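Local coordinates for protein TRAP dicarboxylate transporter, DctP subunit (Sulfurospirillum deleyianum, PDB 4OVS) that binds succinate and, as a TRAP periplasmic solute-binding protein, probably delivers such dicarboxylates to a membrane permease, at residues A[39-43]-A[266-271]; A[85-91]-A[235-241]; A[139-143]-A[260-264]. All blocks are in the same frame, centred on the assembly; numbering follows the deposited sequence.

Contact 1 (A[39-43]-A[266-271]); sequences PKGKG and YERKEA
P39, in the first turn of helix 39-54, lays its ring against the flank of segment 266-271, with CB 4.0 Å from A271 CB and CG 3.8 Å from the backbone O of E270. E267 reaches the same residue by its aliphatic part: CG sits 3.5 Å from P39 O, and the bend at chi2 (-84°) turns OE2 beside P39 CB while OE1 accepts a bond from D144 N. This is nearly antiparallel helix packing, with segment axes 8.5 Å apart at closest and 153° between their directions. It sets the long helix 253-289 against the start of helix 39-54, whose K40 belongs to the succinate site. G43, without a side chain, brings its CA to 4.3 Å from E267 CB. Nearby, the Y266 ring turns its edge to the backbone, CE2 lying 3.8 Å from K42 O, and F46 stacks on the ring. At the more exposed margin K42 and E270 cross at about a right angle, and K42 NZ, at the end of an extended chain, makes a long salt bridge of 3.5 Å to E270 OE2, weak as a hydrogen bond. A water accepts from K42 NZ and donates to E270 OE1, which also takes a weak bond from Y266 OH.

Contact 2 (A[85-91]-A[235-241]); sequences HIAMPSF and GYLVIMS
With CG anti to its carbonyl carbon (chi1 -57°), F91 spreads its ring across G235, whose carbonyl O lies 3.3 Å above the ring plane, over its centre. Y236 has CG likewise anti to its carbonyl carbon (chi1 -46°), which sets CD1 3.3 Å from M88 O. Both groups belong to an antiparallel pairing of strand 86-87, and the loop that prolongs it, with strand 233-241 in the mixed sheet of a type II periplasmic binding-protein fold. A87 and I239 form a hydrogen-bonded pair, bound in both directions; I86 and M240 follow as a non-hydrogen-bonded pair on the opposite face, their side chains side by side and pointing the same way. V238 and M88 repeat that side-by-side packing, CG2 of V238 lying 3.7 Å from CG of M88, a selenomethionine. P89 instead crosses I239 at about a right angle, its CD 3.9 Å from I239 CG1, and L79 of helix 75-81 also touches I239. Beyond the regular ladder, L237 N still reaches P89 O, at 3.3 Å, and S90 meets Y236 in a single bridge. The G235 oxygen does double duty: besides facing the ring it accepts F91 N at 3.1 Å. At the far end S241 N donates to H85 O, 2.8 Å away with an N-H...O angle of 161°.

Contact 3 (A[139-143]-A[260-264]); sequences ALDYW and MKEAT
T264 and W143 meet at the tight end of this contact, where the indole NE1 of W143 donates to T264 OG1 over 3.1 Å with an N-H...O angle of 161°. The hydroxyl oxygen lies at the indole edge, in the ring plane, so the bond helps to hold the ring's rotation. Chi1 of T264 (-66°) puts OG1 beside its own backbone N, from where it also comes within 2.8 Å of D141 OD2 and 2.8 Å of M260 O. T264 CG2 packs on D141 CB at 3.7 Å. Next to these hydrogen bonds the selenomethionine M260, bent at chi2 and chi3, brings SE to 3.9 Å from W143 CZ2 in a Met-aromatic contact oblique to the ring, while F47 of helix 39-54 also touches M260. A looser apolar contact joins L140 to the same residue, CD1 of L140 lying 4.0 Å from M260 CG. On the solvent side little is added: the CB of the exposed K261 points away from the strand, and its nearest approach to D141 is CA, 4.3 Å from OD2. Strand and helix segments run almost parallel, 15° apart, a helix packed on a sheet within the solute-binding fold; the helix is the long 253-289 one, consistent with the extended helix that spans both domains in TRAP solute-binding proteins.

In the fold
Contacts 1 and 3 both use helix 253-289, their centres 10 Å apart, and R268 NH2 of the first reaches Y142 O of the third at 2.8 Å. Contact 2 joins contact 3 within one sheet: Y236 N pairs with W143 O at 2.9 Å, and the centres are 9 Å apart. Succinate lies where contacts 1 and 2 converge. K40, whose CB points away from segment 266-271, hydrogen-bonds M88 O through NZ (2.9 Å) and also hydrogen-bonds succinate, as does Y236 OH; K93, R169 and N213 are the other known succinate residues. W143 stands behind this first shell, its side chain about 9 Å from succinate and about 4 Å from the side chains of K40 and Y236, between nearest atoms.

Contact 1 (A[39-43]-A[266-271])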
ATOM      1  N   PRO A  39      -5.524  -8.842  -3.887  1.00 20.22           N
ATOM      2  CA  PRO A  39      -5.947  -8.088  -5.090  1.00 18.26           C
ATOM      3  C   PRO A  39      -4.780  -7.543  -5.962  1.00 20.73           C
ATOM      4  O   PRO A  39      -4.788  -7.707  -7.160  1.00 18.74           O
ATOM      5  CB  PRO A  39      -6.750  -6.943  -4.501  1.00 18.47           C
ATOM      6  CG  PRO A  39      -7.356  -7.573  -3.246  1.00 21.06           C
ATOM      7  CD  PRO A  39      -6.272  -8.427  -2.680  1.00 21.24           C
ATOM      8  N   LYS A  40      -3.783  -6.946  -5.339  1.00 19.64           N
ATOM      9  CA  LYS A  40      -2.577  -6.448  -6.030  1.00 16.84           C
ATOM     10  C   LYS A  40      -1.815  -7.538  -6.745  1.00 17.27           C
ATOM     11  O   LYS A  40      -1.330  -7.353  -7.833  1.00 21.48           O
ATOM     12  CB  LYS A  40      -1.665  -5.776  -5.027  1.00 18.52           C
ATOM     13  CG  LYS A  40      -0.353  -5.421  -5.564  1.00 18.74           C
ATOM     14  CD  LYS A  40       0.480  -4.611  -4.548  1.00 22.84           C
ATOM     15  CE  LYS A  40       1.940  -4.559  -4.910  1.00 18.53           C
ATOM     16  NZ  LYS A  40       2.673  -3.665  -3.983  1.00 17.28           N
ATOM     17  N   GLY A  41      -1.681  -8.679  -6.106  1.00 17.69           N
ATOM     18  CA  GLY A  41      -1.007  -9.796  -6.726  1.00 19.65           C
ATOM     19  C   GLY A  41      -1.792 -10.397  -7.869  1.00 16.63           C
ATOM     20  O   GLY A  41      -1.212 -10.799  -8.895  1.00 16.07           O
ATOM     21  N   LYS A  42      -3.103 -10.522  -7.674  1.00 20.43           N
ATOM     22  CA  LYS A  42      -4.030 -11.024  -8.726  1.00 17.87           C
ATOM     23  C   LYS A  42      -4.032 -10.045  -9.890  1.00 15.16           C
ATOM     24  O   LYS A  42      -4.034 -10.440 -11.045  1.00 18.98           O
ATOM     25  CB  LYS A  42      -5.431 -11.217  -8.169  1.00 18.67           C
ATOM     26  CG  LYS A  42      -5.543 -12.301  -7.129  1.00 17.18           C
ATOM     27  CD  LYS A  42      -7.035 -12.449  -6.635  1.00 19.62           C
ATOM     28  CE  LYS A  42      -7.165 -13.563  -5.647  1.00 25.86           C
ATOM     29  NZ  LYS A  42      -8.542 -13.515  -5.030  1.00 27.62           N
ATOM     30  N   GLY A  43      -3.966  -8.762  -9.576  1.00 15.87           N
ATOM     31  CA  GLY A  43      -3.879  -7.725 -10.606  1.00 20.95           C
ATOM     32  C   GLY A  43      -2.615  -7.827 -11.463  1.00 17.51           C
ATOM     33  O   GLY A  43      -2.651  -7.666 -12.698  1.00 16.99           O
ATOM     34  N   TYR A 266      -9.808  -4.561 -13.031  1.00 28.19           N
ATOM     35  CA  TYR A 266      -9.938  -5.867 -12.386  1.00 20.96           C
ATOM     36  C   TYR A 266      -9.416  -5.832 -10.945  1.00 22.13           C
ATOM     37  O   TYR A 266     -10.061  -6.310 -10.030  1.00 23.74           O
ATOM     38  CB  TYR A 266      -9.185  -6.910 -13.192  1.00 19.01           C
ATOM     39  CG  TYR A 266      -9.072  -8.206 -12.471  1.00 18.70           C
ATOM     40  CD1 TYR A 266     -10.188  -8.985 -12.271  1.00 21.22           C
ATOM     41  CD2 TYR A 266      -7.858  -8.662 -12.002  1.00 23.56           C
ATOM     42  CE1 TYR A 266     -10.111 -10.200 -11.592  1.00 24.06           C
ATOM     43  CE2 TYR A 266      -7.759  -9.871 -11.331  1.00 20.26           C
ATOM     44  CZ  TYR A 266      -8.889 -10.634 -11.134  1.00 23.06           C
ATOM     45  OH  TYR A 266      -8.850 -11.829 -10.457  1.00 27.69           O
ATOM     46  N   GLU A 267      -8.247  -5.250 -10.748  1.00 19.62           N
ATOM     47  CA  GLU A 267      -7.692  -5.097  -9.408  1.00 17.89           C
ATOM     48  C   GLU A 267      -8.609  -4.382  -8.460  1.00 20.42           C
ATOM     49  O   GLU A 267      -8.736  -4.798  -7.316  1.00 17.55           O
ATOM     50  CB  GLU A 267      -6.338  -4.393  -9.435  1.00 15.96           C
ATOM     51  CG  GLU A 267      -5.564  -4.483  -8.200  1.00 17.61           C
ATOM     52  CD  GLU A 267      -5.879  -3.457  -7.094  1.00 17.22           C
ATOM     53  OE1 GLU A 267      -6.518  -2.394  -7.344  1.00 18.18           O
ATOM     54  OE2 GLU A 267      -5.431  -3.751  -5.931  1.00 18.14           O
ATOM     55  N   ARG A 268      -9.264  -3.324  -8.914  1.00 21.37           N
ATOM     56  CA  ARG A 268     -10.085  -2.556  -8.006  1.00 17.65           C
ATOM     57  C   ARG A 268     -11.362  -3.341  -7.635  1.00 21.27           C
ATOM     58  O   ARG A 268     -11.883  -3.166  -6.549  1.00 24.52           O
ATOM     59  CB  ARG A 268     -10.399  -1.172  -8.512  1.00 22.92           C
ATOM     60  CG  ARG A 268      -9.180  -0.311  -8.832  1.00 22.59           C
ATOM     61  CD  ARG A 268      -9.645   0.992  -9.460  1.00 23.30           C
ATOM     62  NE  ARG A 268      -8.568   1.959  -9.631  1.00 25.76           N
ATOM     63  CZ  ARG A 268      -8.757   3.247  -9.929  1.00 29.12           C
ATOM     64  NH1 ARG A 268      -9.978   3.736 -10.065  1.00 25.74           N
ATOM     65  NH2 ARG A 268      -7.727   4.059 -10.095  1.00 23.23           N
ATOM     66  N   LYS A 269     -11.841  -4.209  -8.524  1.00 17.76           N
ATOM     67  CA  LYS A 269     -12.993  -5.056  -8.228  1.00 18.51           C
ATOM     68  C   LYS A 269     -12.589  -6.089  -7.156  1.00 23.05           C
ATOM     69  O   LYS A 269     -13.279  -6.242  -6.164  1.00 19.24           O
ATOM     70  CB  LYS A 269     -13.498  -5.695  -9.539  1.00 18.58           C
ATOM     71  CG  LYS A 269     -14.242  -4.697 -10.458  1.00 21.15           C
ATOM     72  CD  LYS A 269     -14.478  -5.332 -11.839  1.00 20.63           C
ATOM     73  CE  LYS A 269     -15.020  -4.382 -12.856  1.00 21.02           C
ATOM     74  NZ  LYS A 269     -16.359  -3.878 -12.550  1.00 22.35           N
ATOM     75  N   GLU A 270     -11.418  -6.718  -7.313  1.00 19.73           N
ATOM     76  CA  GLU A 270     -10.944  -7.679  -6.355  1.00 20.72           C
ATOM     77  C   GLU A 270     -10.761  -6.989  -5.005  1.00 21.37           C
ATOM     78  O   GLU A 270     -11.084  -7.538  -3.978  1.00 21.37           O
ATOM     79  CB  GLU A 270      -9.627  -8.329  -6.807  1.00 18.00           C
ATOM     80  CG  GLU A 270      -9.787  -9.390  -7.921  1.00 21.51           C
ATOM     81  CD  GLU A 270     -10.406 -10.725  -7.448  1.00 25.68           C
ATOM     82  OE1 GLU A 270     -10.693 -11.567  -8.326  1.00 31.55           O
ATOM     83  OE2 GLU A 270     -10.587 -10.954  -6.230  1.00 29.34           O
ATOM     84  N   ALA A 271     -10.292  -5.758  -5.013  1.00 18.63           N
ATOM     85  CA  ALA A 271     -10.102  -5.045  -3.746  1.00 19.23           C
ATOM     86  C   ALA A 271     -11.400  -4.683  -3.059  1.00 22.02           C
ATOM     87  O   ALA A 271     -11.406  -4.639  -1.841  1.00 25.84           O
ATOM     88  CB  ALA A 271      -9.245  -3.822  -3.896  1.00 20.84           C
TER
HETATM   89  O   HOH W   1     -10.428 -14.178  -7.593  1.00 36.56           O

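Contact 2 (A[85-91]-A[235-241])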
ATOM      1  N   HIS A  85      11.164  -3.743 -14.721  1.00 25.54           N
ATOM      2  CA  HIS A  85      10.465  -2.960 -15.702  1.00 23.66           C
ATOM      3  C   HIS A  85       9.209  -2.323 -15.167  1.00 26.16           C
ATOM      4  O   HIS A  85       8.874  -1.210 -15.531  1.00 20.97           O
ATOM      5  CB  HIS A  85      10.141  -3.874 -16.874  1.00 25.15           C
ATOM      6  CG  HIS A  85      11.347  -4.543 -17.437  1.00 27.16           C
ATOM      7  ND1 HIS A  85      11.301  -5.759 -18.078  1.00 23.41           N
ATOM      8  CD2 HIS A  85      12.639  -4.140 -17.487  1.00 30.35           C
ATOM      9  CE1 HIS A  85      12.512  -6.077 -18.508  1.00 26.22           C
ATOM     10  NE2 HIS A  85      13.337  -5.108 -18.166  1.00 25.79           N
ATOM     11  N   ILE A  86       8.489  -3.053 -14.327  1.00 21.93           N
ATOM     12  CA  ILE A  86       7.183  -2.608 -13.836  1.00 24.64           C
ATOM     13  C   ILE A  86       7.083  -2.909 -12.351  1.00 23.29           C
ATOM     14  O   ILE A  86       7.471  -3.980 -11.888  1.00 19.93           O
ATOM     15  CB  ILE A  86       6.011  -3.258 -14.622  1.00 23.60           C
ATOM     16  CG1 ILE A  86       6.095  -2.886 -16.090  1.00 25.31           C
ATOM     17  CG2 ILE A  86       4.673  -2.751 -14.115  1.00 27.28           C
ATOM     18  CD1 ILE A  86       5.005  -3.356 -16.949  1.00 22.44           C
ATOM     19  N   ALA A  87       6.647  -1.916 -11.595  1.00 22.52           N
ATOM     20  CA  ALA A  87       6.421  -2.062 -10.186  1.00 20.82           C
ATOM     21  C   ALA A  87       5.072  -1.429  -9.748  1.00 23.10           C
ATOM     22  O   ALA A  87       4.415  -0.696 -10.525  1.00 23.67           O
ATOM     23  CB  ALA A  87       7.551  -1.503  -9.418  1.00 24.87           C
HETATM   24  N   MSE A  88       4.638  -1.731  -8.522  1.00 21.07           N
HETATM   25  CA  MSE A  88       3.405  -1.151  -7.980  1.00 22.03           C
HETATM   26  C   MSE A  88       3.522  -0.745  -6.516  1.00 18.20           C
HETATM   27  O   MSE A  88       2.807  -1.264  -5.655  1.00 25.31           O
HETATM   28  CB  MSE A  88       2.261  -2.098  -8.173  1.00 19.32           C
HETATM   29  CG  MSE A  88       1.987  -2.511  -9.579  1.00 22.97           C
HETATM   30 SE   MSE A  88       2.920  -4.194 -10.008  1.00 35.26          SE
HETATM   31  CE  MSE A  88       2.032  -4.588 -11.662  1.00 22.05           C
ATOM     32  N   PRO A  89       4.445   0.161  -6.219  1.00 20.40           N
ATOM     33  CA  PRO A  89       4.808   0.532  -4.845  1.00 27.68           C
ATOM     34  C   PRO A  89       3.704   1.238  -4.120  1.00 23.83           C
ATOM     35  O   PRO A  89       2.935   1.931  -4.755  1.00 23.95           O
ATOM     36  CB  PRO A  89       5.990   1.484  -5.045  1.00 24.40           C
ATOM     37  CG  PRO A  89       6.507   1.137  -6.376  1.00 23.03           C
ATOM     38  CD  PRO A  89       5.338   0.786  -7.196  1.00 24.07           C
ATOM     39  N   SER A  90       3.593   1.067  -2.802  1.00 25.16           N
ATOM     40  CA  SER A  90       2.598   1.833  -2.050  1.00 22.57           C
ATOM     41  C   SER A  90       3.022   3.319  -2.010  1.00 29.46           C
ATOM     42  O   SER A  90       4.182   3.646  -2.229  1.00 24.24           O
ATOM     43  CB  SER A  90       2.438   1.312  -0.643  1.00 23.20           C
ATOM     44  OG  SER A  90       3.576   1.631   0.116  1.00 28.10           O
ATOM     45  N   PHE A  91       2.070   4.205  -1.726  1.00 32.56           N
ATOM     46  CA  PHE A  91       2.329   5.641  -1.732  1.00 33.05           C
ATOM     47  C   PHE A  91       3.526   6.004  -0.851  1.00 30.11           C
ATOM     48  O   PHE A  91       4.352   6.853  -1.186  1.00 26.84           O
ATOM     49  CB  PHE A  91       1.057   6.405  -1.279  1.00 32.54           C
ATOM     50  CG  PHE A  91      -0.186   6.123  -2.132  1.00 21.85           C
ATOM     51  CD1 PHE A  91      -0.068   5.845  -3.475  1.00 23.11           C
ATOM     52  CD2 PHE A  91      -1.441   6.086  -1.562  1.00 28.97           C
ATOM     53  CE1 PHE A  91      -1.170   5.547  -4.232  1.00 27.23           C
ATOM     54  CE2 PHE A  91      -2.553   5.777  -2.308  1.00 28.19           C
ATOM     55  CZ  PHE A  91      -2.426   5.533  -3.642  1.00 27.94           C
ATOM     56  N   GLY A 235      -2.587   2.395  -0.578  1.00 27.11           N
ATOM     57  CA  GLY A 235      -2.820   2.145  -1.995  1.00 23.81           C
ATOM     58  C   GLY A 235      -1.518   2.249  -2.786  1.00 23.23           C
ATOM     59  O   GLY A 235      -0.497   2.619  -2.229  1.00 20.51           O
ATOM     60  N   TYR A 236      -1.595   1.987  -4.090  1.00 21.64           N
ATOM     61  CA  TYR A 236      -0.423   1.850  -4.941  1.00 23.35           C
ATOM     62  C   TYR A 236      -0.506   2.735  -6.210  1.00 21.75           C
ATOM     63  O   TYR A 236      -1.585   3.052  -6.690  1.00 18.84           O
ATOM     64  CB  TYR A 236      -0.337   0.401  -5.390  1.00 20.09           C
ATOM     65  CG  TYR A 236      -0.545  -0.647  -4.308  1.00 25.32           C
ATOM     66  CD1 TYR A 236       0.469  -0.924  -3.403  1.00 23.22           C
ATOM     67  CD2 TYR A 236      -1.735  -1.379  -4.205  1.00 19.09           C
ATOM     68  CE1 TYR A 236       0.330  -1.878  -2.405  1.00 20.06           C
ATOM     69  CE2 TYR A 236      -1.881  -2.369  -3.199  1.00 17.80           C
ATOM     70  CZ  TYR A 236      -0.831  -2.611  -2.323  1.00 20.79           C
ATOM     71  OH  TYR A 236      -0.914  -3.519  -1.303  1.00 19.29           O
ATOM     72  N   LEU A 237       0.649   3.115  -6.746  1.00 20.82           N
ATOM     73  CA  LEU A 237       0.737   3.759  -8.051  1.00 19.49           C
ATOM     74  C   LEU A 237       1.591   2.844  -8.909  1.00 23.80           C
ATOM     75  O   LEU A 237       2.725   2.504  -8.549  1.00 25.85           O
ATOM     76  CB  LEU A 237       1.345   5.138  -7.965  1.00 26.78           C
ATOM     77  CG  LEU A 237       1.627   5.746  -9.356  1.00 29.37           C
ATOM     78  CD1 LEU A 237       0.355   6.001 -10.135  1.00 24.51           C
ATOM     79  CD2 LEU A 237       2.416   7.002  -9.222  1.00 30.31           C
ATOM     80  N   VAL A 238       1.022   2.365  -9.993  1.00 22.07           N
ATOM     81  CA  VAL A 238       1.768   1.517 -10.931  1.00 20.86           C
ATOM     82  C   VAL A 238       2.745   2.411 -11.660  1.00 26.48           C
ATOM     83  O   VAL A 238       2.363   3.482 -12.182  1.00 23.02           O
ATOM     84  CB  VAL A 238       0.812   0.824 -11.927  1.00 23.95           C
ATOM     85  CG1 VAL A 238       1.552  -0.047 -12.945  1.00 24.15           C
ATOM     86  CG2 VAL A 238      -0.203  -0.012 -11.188  1.00 25.53           C
ATOM     87  N   ILE A 239       4.008   1.991 -11.657  1.00 22.27           N
ATOM     88  CA  ILE A 239       5.051   2.665 -12.404  1.00 25.25           C
ATOM     89  C   ILE A 239       5.878   1.756 -13.290  1.00 25.85           C
ATOM     90  O   ILE A 239       6.009   0.561 -13.036  1.00 23.11           O
ATOM     91  CB  ILE A 239       6.042   3.401 -11.520  1.00 24.22           C
ATOM     92  CG1 ILE A 239       6.609   2.441 -10.471  1.00 23.77           C
ATOM     93  CG2 ILE A 239       5.378   4.617 -10.880  1.00 22.20           C
ATOM     94  CD1 ILE A 239       7.780   3.023  -9.773  1.00 27.35           C
HETATM   95  N   MSE A 240       6.459   2.351 -14.326  1.00 23.02           N
HETATM   96  CA  MSE A 240       7.330   1.617 -15.219  1.00 23.72           C
HETATM   97  C   MSE A 240       8.703   2.263 -15.302  1.00 31.14           C
HETATM   98  O   MSE A 240       8.877   3.442 -15.000  1.00 30.34           O
HETATM   99  CB  MSE A 240       6.731   1.490 -16.617  1.00 24.26           C
HETATM  100  CG  MSE A 240       5.364   0.942 -16.712  1.00 31.19           C
HETATM  101 SE   MSE A 240       4.922   0.288 -18.532  1.00 42.23          SE
HETATM  102  CE  MSE A 240       4.660   2.019 -19.451  1.00 29.32           C
ATOM    103  N   SER A 241       9.687   1.460 -15.672  1.00 23.53           N
ATOM    104  CA  SER A 241      11.041   1.957 -15.894  1.00 24.77           C
ATOM    105  C   SER A 241      11.042   2.815 -17.159  1.00 29.03           C
ATOM    106  O   SER A 241      10.649   2.372 -18.244  1.00 26.99           O
ATOM    107  CB  SER A 241      12.033   0.807 -16.052  1.00 27.35           C
ATOM    108  OG  SER A 241      13.274   1.282 -16.540  1.00 29.16           O
TER

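Contact 3 (A[139-143]-A[260-264])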
ATOM      1  N   ALA A 139       4.502   6.952 -14.800  1.00 29.80           N
ATOM      2  CA  ALA A 139       3.387   6.761 -13.885  1.00 29.36           C
ATOM      3  C   ALA A 139       2.141   6.356 -14.640  1.00 30.21           C
ATOM      4  O   ALA A 139       1.720   7.053 -15.553  1.00 27.35           O
ATOM      5  CB  ALA A 139       3.112   8.052 -13.128  1.00 30.48           C
ATOM      6  N   LEU A 140       1.523   5.250 -14.247  1.00 25.35           N
ATOM      7  CA  LEU A 140       0.312   4.816 -14.908  1.00 24.29           C
ATOM      8  C   LEU A 140      -0.853   5.023 -13.936  1.00 34.41           C
ATOM      9  O   LEU A 140      -1.163   6.162 -13.614  1.00 39.66           O
ATOM     10  CB  LEU A 140       0.449   3.367 -15.368  1.00 27.08           C
ATOM     11  CG  LEU A 140       1.495   3.048 -16.421  1.00 29.80           C
ATOM     12  CD1 LEU A 140       1.665   1.560 -16.639  1.00 33.28           C
ATOM     13  CD2 LEU A 140       1.115   3.671 -17.697  1.00 33.13           C
ATOM     14  N   ASP A 141      -1.467   3.950 -13.426  1.00 32.84           N
ATOM     15  CA  ASP A 141      -2.747   4.043 -12.709  1.00 29.66           C
ATOM     16  C   ASP A 141      -2.636   3.827 -11.192  1.00 28.44           C
ATOM     17  O   ASP A 141      -1.728   3.195 -10.731  1.00 21.95           O
ATOM     18  CB  ASP A 141      -3.680   2.906 -13.128  1.00 40.65           C
ATOM     19  CG  ASP A 141      -4.219   3.048 -14.522  1.00 44.86           C
ATOM     20  OD1 ASP A 141      -4.783   4.138 -14.821  1.00 48.30           O
ATOM     21  OD2 ASP A 141      -4.098   2.049 -15.304  1.00 46.66           O
ATOM     22  N   TYR A 142      -3.623   4.287 -10.436  1.00 21.61           N
ATOM     23  CA  TYR A 142      -3.717   3.908  -9.043  1.00 20.68           C
ATOM     24  C   TYR A 142      -4.493   2.617  -8.836  1.00 23.34           C
ATOM     25  O   TYR A 142      -5.552   2.404  -9.472  1.00 23.39           O
ATOM     26  CB  TYR A 142      -4.405   5.001  -8.247  1.00 24.55           C
ATOM     27  CG  TYR A 142      -3.651   6.314  -8.202  1.00 26.35           C
ATOM     28  CD1 TYR A 142      -2.554   6.453  -7.395  1.00 24.25           C
ATOM     29  CD2 TYR A 142      -4.065   7.414  -8.927  1.00 28.01           C
ATOM     30  CE1 TYR A 142      -1.866   7.643  -7.309  1.00 29.15           C
ATOM     31  CE2 TYR A 142      -3.363   8.627  -8.859  1.00 29.51           C
ATOM     32  CZ  TYR A 142      -2.268   8.733  -8.037  1.00 29.45           C
ATOM     33  OH  TYR A 142      -1.546   9.925  -7.936  1.00 32.41           O
ATOM     34  N   TRP A 143      -3.948   1.794  -7.927  1.00 23.52           N
ATOM     35  CA  TRP A 143      -4.541   0.546  -7.418  1.00 19.63           C
ATOM     36  C   TRP A 143      -4.850   0.648  -5.925  1.00 20.82           C
ATOM     37  O   TRP A 143      -4.211   1.424  -5.223  1.00 23.02           O
ATOM     38  CB  TRP A 143      -3.580  -0.606  -7.638  1.00 17.65           C
ATOM     39  CG  TRP A 143      -3.458  -1.121  -9.034  1.00 15.70           C
ATOM     40  CD1 TRP A 143      -3.908  -0.532 -10.176  1.00 22.61           C
ATOM     41  CD2 TRP A 143      -2.788  -2.315  -9.438  1.00 16.63           C
ATOM     42  NE1 TRP A 143      -3.605  -1.327 -11.265  1.00 19.94           N
ATOM     43  CE2 TRP A 143      -2.919  -2.427 -10.834  1.00 17.90           C
ATOM     44  CE3 TRP A 143      -2.123  -3.346  -8.740  1.00 15.79           C
ATOM     45  CZ2 TRP A 143      -2.423  -3.522 -11.553  1.00 16.59           C
ATOM     46  CZ3 TRP A 143      -1.656  -4.412  -9.446  1.00 15.08           C
ATOM     47  CH2 TRP A 143      -1.811  -4.506 -10.836  1.00 15.08           C
HETATM   48  N   MSE A 260      -2.720  -3.092 -19.097  1.00 19.67           N
HETATM   49  CA  MSE A 260      -2.704  -2.447 -17.789  1.00 19.24           C
HETATM   50  C   MSE A 260      -4.021  -1.781 -17.396  1.00 23.18           C
HETATM   51  O   MSE A 260      -4.429  -1.855 -16.217  1.00 18.92           O
HETATM   52  CB  MSE A 260      -1.591  -1.430 -17.669  1.00 21.01           C
HETATM   53  CG  MSE A 260      -1.416  -0.911 -16.219  1.00 20.19           C
HETATM   54 SE   MSE A 260      -0.949  -2.327 -14.931  1.00 37.78          SE
HETATM   55  CE  MSE A 260       0.882  -2.632 -15.484  1.00 26.63           C
ATOM     56  N   LYS A 261      -4.673  -1.109 -18.360  1.00 21.17           N
ATOM     57  CA  LYS A 261      -5.992  -0.533 -18.130  1.00 24.89           C
ATOM     58  C   LYS A 261      -7.004  -1.586 -17.609  1.00 21.19           C
ATOM     59  O   LYS A 261      -7.690  -1.381 -16.616  1.00 22.82           O
ATOM     60  CB  LYS A 261      -6.504   0.121 -19.431  1.00 21.89           C
ATOM     61  CG  LYS A 261      -7.790   0.944 -19.261  1.00 31.03           C
ATOM     62  CD  LYS A 261      -8.385   1.331 -20.643  1.00 39.06           C
ATOM     63  CE  LYS A 261      -9.674   2.157 -20.564  1.00 43.58           C
ATOM     64  NZ  LYS A 261      -9.511   3.541 -19.971  1.00 45.47           N
ATOM     65  N   GLU A 262      -7.098  -2.693 -18.321  1.00 24.83           N
ATOM     66  CA  GLU A 262      -7.982  -3.778 -17.946  1.00 26.05           C
ATOM     67  C   GLU A 262      -7.641  -4.322 -16.562  1.00 23.69           C
ATOM     68  O   GLU A 262      -8.533  -4.589 -15.743  1.00 22.10           O
ATOM     69  CB  GLU A 262      -7.897  -4.880 -19.005  1.00 22.23           C
ATOM     70  CG  GLU A 262      -8.419  -4.444 -20.299  1.00 29.63           C
ATOM     71  CD  GLU A 262      -8.457  -5.540 -21.354  1.00 34.05           C
ATOM     72  OE1 GLU A 262      -8.416  -6.737 -20.989  1.00 30.22           O
ATOM     73  OE2 GLU A 262      -8.555  -5.195 -22.546  1.00 33.93           O
ATOM     74  N   ALA A 263      -6.351  -4.424 -16.275  1.00 18.61           N
ATOM     75  CA  ALA A 263      -5.863  -4.993 -15.043  1.00 17.60           C
ATOM     76  C   ALA A 263      -6.160  -4.086 -13.861  1.00 21.23           C
ATOM     77  O   ALA A 263      -6.432  -4.555 -12.751  1.00 17.12           O
ATOM     78  CB  ALA A 263      -4.355  -5.281 -15.133  1.00 22.12           C
ATOM     79  N   THR A 264      -6.164  -2.789 -14.125  1.00 22.65           N
ATOM     80  CA  THR A 264      -6.475  -1.797 -13.105  1.00 19.60           C
ATOM     81  C   THR A 264      -7.953  -1.940 -12.713  1.00 22.44           C
ATOM     82  O   THR A 264      -8.273  -1.972 -11.534  1.00 21.04           O
ATOM     83  CB  THR A 264      -6.198  -0.391 -13.659  1.00 25.32           C
ATOM     84  OG1 THR A 264      -4.782  -0.232 -13.907  1.00 23.88           O
ATOM     85  CG2 THR A 264      -6.647   0.656 -12.718  1.00 26.22           C
TER